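PDB 6V0M: mitogen-activated protein kinase kinase kinase 15 from Homo sapiens, which is a MAP kinase kinase kinase whose C-terminal sterile alpha-motif domain, the fragment described here, probably helps it assemble with other apoptosis signal-regulating kinases. Local coordinates for residues I8-L13 / S58-Y63. Numbering follows the deposited sequence.
Sequences IDWLRL and SAVSQY
Trp-10 carries the whole contact from the side of segment 8-13, reaching with the six-membered half of its indole to Ala-59 and Val-60 on segment 58-63. Just before it on the same helix, Asp-9 pairs through OD2 with Lys-5 in a salt bridge. At Trp-10, CG stands anti to the backbone N (chi1 -178°), which extends the indole away from its own helix. Its CZ2 meets Ala-59 CB at 3.9 Å, and CH2 meets Val-60 CG2 at the same 3.9 Å, so two adjacent ring carbons touch two consecutive residues. Both methyls approach the ring obliquely, and the Trp-10 and Val-60 side chains cross at about a right angle. A chi1 of 170° puts Val-60 CG1 anti to the backbone N and leaves CG2, beside that N, as the branch that meets the indole. No hydrogen bond joins the segments; contact is purely apolar, and the large indole bridges backbones whose nearest CA atoms, those of Trp-10 and Ala-59, are 10.1 Å apart. Leu-11 follows, its CD2 in plane at the edge of the Trp-10 ring. Arg-12 NH1 forms a salt bridge with Asp-9 OD1 at 3.0 Å, bent (138°) and tilted out of the carboxylate plane on its anti side; Ile-8 CG2 lies over one guanidinium face, offset toward the rim. In this five-helix SAM domain the contact ties helix 4-13 to the long C-terminal helix 50-70: Leu-31 and Ile-34 of helix 31-37 also touch Trp-10, Ile-34 reaches Val-60 as well, and Leu-11 touches Leu-56 of helix 50-70 and Ile-21 and Ile-24 of helix 18-26.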
loop_
_atom_site.group_PDB
_atom_site.type_symbol
_atom_site.label_atom_id
_atom_site.label_comp_id
_atom_site.label_asym_id
_atom_site.label_seq_id
_atom_site.Cartn_x
_atom_site.Cartn_y
_atom_site.Cartn_z
ATOM N N ILE A 8 -3.356 7.861 2.872
ATOM C CA ILE A 8 -3.071 8.741 1.736
ATOM C C ILE A 8 -1.633 9.297 1.798
ATOM O O ILE A 8 -0.900 9.292 0.779
ATOM C CB ILE A 8 -4.103 9.821 1.657
ATOM C CG1 ILE A 8 -5.452 9.210 1.215
ATOM C CG2 ILE A 8 -3.675 10.945 0.706
ATOM C CD1 ILE A 8 -6.645 10.178 1.279
ATOM N N ASP A 9 -1.219 9.748 2.992
ATOM C CA ASP A 9 0.119 10.292 3.166
ATOM C C ASP A 9 1.217 9.261 2.860
ATOM O O ASP A 9 2.195 9.577 2.200
ATOM C CB ASP A 9 0.305 10.866 4.569
ATOM C CG ASP A 9 -0.479 12.143 4.798
ATOM O OD1 ASP A 9 -0.949 12.804 3.812
ATOM O OD2 ASP A 9 -0.622 12.479 5.997
ATOM N N TRP A 10 1.023 8.023 3.329
ATOM C CA TRP A 10 1.970 6.920 3.120
ATOM C C TRP A 10 2.027 6.525 1.614
ATOM O O TRP A 10 3.108 6.340 1.063
ATOM C CB TRP A 10 1.582 5.706 3.987
ATOM C CG TRP A 10 2.524 4.532 3.889
ATOM C CD1 TRP A 10 3.571 4.280 4.670
ATOM C CD2 TRP A 10 2.476 3.471 2.926
ATOM N NE1 TRP A 10 4.169 3.076 4.327
ATOM C CE2 TRP A 10 3.530 2.586 3.226
ATOM C CE3 TRP A 10 1.600 3.153 1.879
ATOM C CZ2 TRP A 10 3.759 1.425 2.500
ATOM C CZ3 TRP A 10 1.840 2.026 1.156
ATOM C CH2 TRP A 10 2.915 1.155 1.491
ATOM N N LEU A 11 0.863 6.467 0.946
ATOM C CA LEU A 11 0.759 6.181 -0.478
ATOM C C LEU A 11 1.530 7.253 -1.288
ATOM O O LEU A 11 2.260 6.904 -2.210
ATOM C CB LEU A 11 -0.704 6.079 -0.951
ATOM C CG LEU A 11 -1.465 4.837 -0.487
ATOM C CD1 LEU A 11 -2.944 4.990 -0.949
ATOM C CD2 LEU A 11 -0.920 3.517 -1.031
ATOM N N ARG A 12 1.359 8.532 -0.937
ATOM C CA ARG A 12 2.027 9.636 -1.608
ATOM C C ARG A 12 3.523 9.534 -1.403
ATOM O O ARG A 12 4.257 9.812 -2.300
ATOM C CB ARG A 12 1.529 10.989 -1.117
ATOM C CG ARG A 12 0.123 11.353 -1.641
ATOM C CD ARG A 12 -0.060 12.855 -1.826
ATOM N NE ARG A 12 -1.244 13.335 -1.110
ATOM C CZ ARG A 12 -1.288 13.637 0.190
ATOM N NH1 ARG A 12 -0.207 13.508 0.974
ATOM N NH2 ARG A 12 -2.435 14.054 0.721
ATOM N N LEU A 13 3.954 9.111 -0.210
ATOM C CA LEU A 13 5.385 8.909 0.088
ATOM C C LEU A 13 6.003 7.798 -0.809
ATOM O O LEU A 13 7.183 7.824 -1.110
ATOM C CB LEU A 13 5.551 8.529 1.553
ATOM C CG LEU A 13 6.930 8.553 2.192
ATOM C CD1 LEU A 13 7.464 9.991 2.193
ATOM C CD2 LEU A 13 6.860 7.957 3.590
ATOM N N SER A 58 7.982 -3.157 -2.159
ATOM C CA SER A 58 9.287 -3.127 -1.480
ATOM C C SER A 58 9.158 -2.541 -0.076
ATOM O O SER A 58 9.692 -3.146 0.898
ATOM C CB SER A 58 10.357 -2.352 -2.269
ATOM O OG SER A 58 9.985 -1.016 -2.434
ATOM N N ALA A 59 8.377 -1.452 0.067
ATOM C CA ALA A 59 8.098 -0.861 1.394
ATOM C C ALA A 59 7.354 -1.836 2.344
ATOM O O ALA A 59 7.778 -2.056 3.503
ATOM C CB ALA A 59 7.393 0.462 1.373
ATOM N N VAL A 60 6.286 -2.448 1.835
ATOM C CA VAL A 60 5.505 -3.421 2.584
ATOM C C VAL A 60 6.432 -4.617 3.022
ATOM O O VAL A 60 6.434 -5.036 4.192
ATOM C CB VAL A 60 4.337 -3.901 1.765
ATOM C CG1 VAL A 60 3.650 -5.083 2.406
ATOM C CG2 VAL A 60 3.362 -2.743 1.512
ATOM N N SER A 61 7.231 -5.157 2.076
ATOM C CA SER A 61 8.073 -6.299 2.343
ATOM C C SER A 61 9.145 -6.004 3.412
ATOM O O SER A 61 9.393 -6.857 4.277
ATOM C CB SER A 61 8.757 -6.815 1.076
ATOM O OG SER A 61 7.775 -7.133 0.127
ATOM N N GLN A 62 9.758 -4.828 3.335
ATOM C CA GLN A 62 10.741 -4.408 4.361
ATOM C C GLN A 62 10.123 -4.265 5.746
ATOM O O GLN A 62 10.748 -4.656 6.772
ATOM C CB GLN A 62 11.366 -3.069 3.991
ATOM C CG GLN A 62 12.217 -3.111 2.742
ATOM C CD GLN A 62 12.772 -1.737 2.427
ATOM O OE1 GLN A 62 13.413 -1.102 3.286
ATOM N NE2 GLN A 62 12.539 -1.273 1.202
ATOM N N TYR A 63 8.891 -3.725 5.801
ATOM C CA TYR A 63 8.156 -3.614 7.045
ATOM C C TYR A 63 7.908 -5.008 7.609
ATOM O O TYR A 63 8.200 -5.244 8.797
ATOM C CB TYR A 63 6.811 -2.856 6.896
ATOM C CG TYR A 63 6.006 -2.899 8.131
ATOM C CD1 TYR A 63 6.400 -2.164 9.300
ATOM C CD2 TYR A 63 4.937 -3.760 8.234
ATOM C CE1 TYR A 63 5.678 -2.272 10.448
ATOM C CE2 TYR A 63 4.157 -3.821 9.364
ATOM C CZ TYR A 63 4.550 -3.088 10.481
ATOM O OH TYR A 63 3.833 -3.118 11.664
#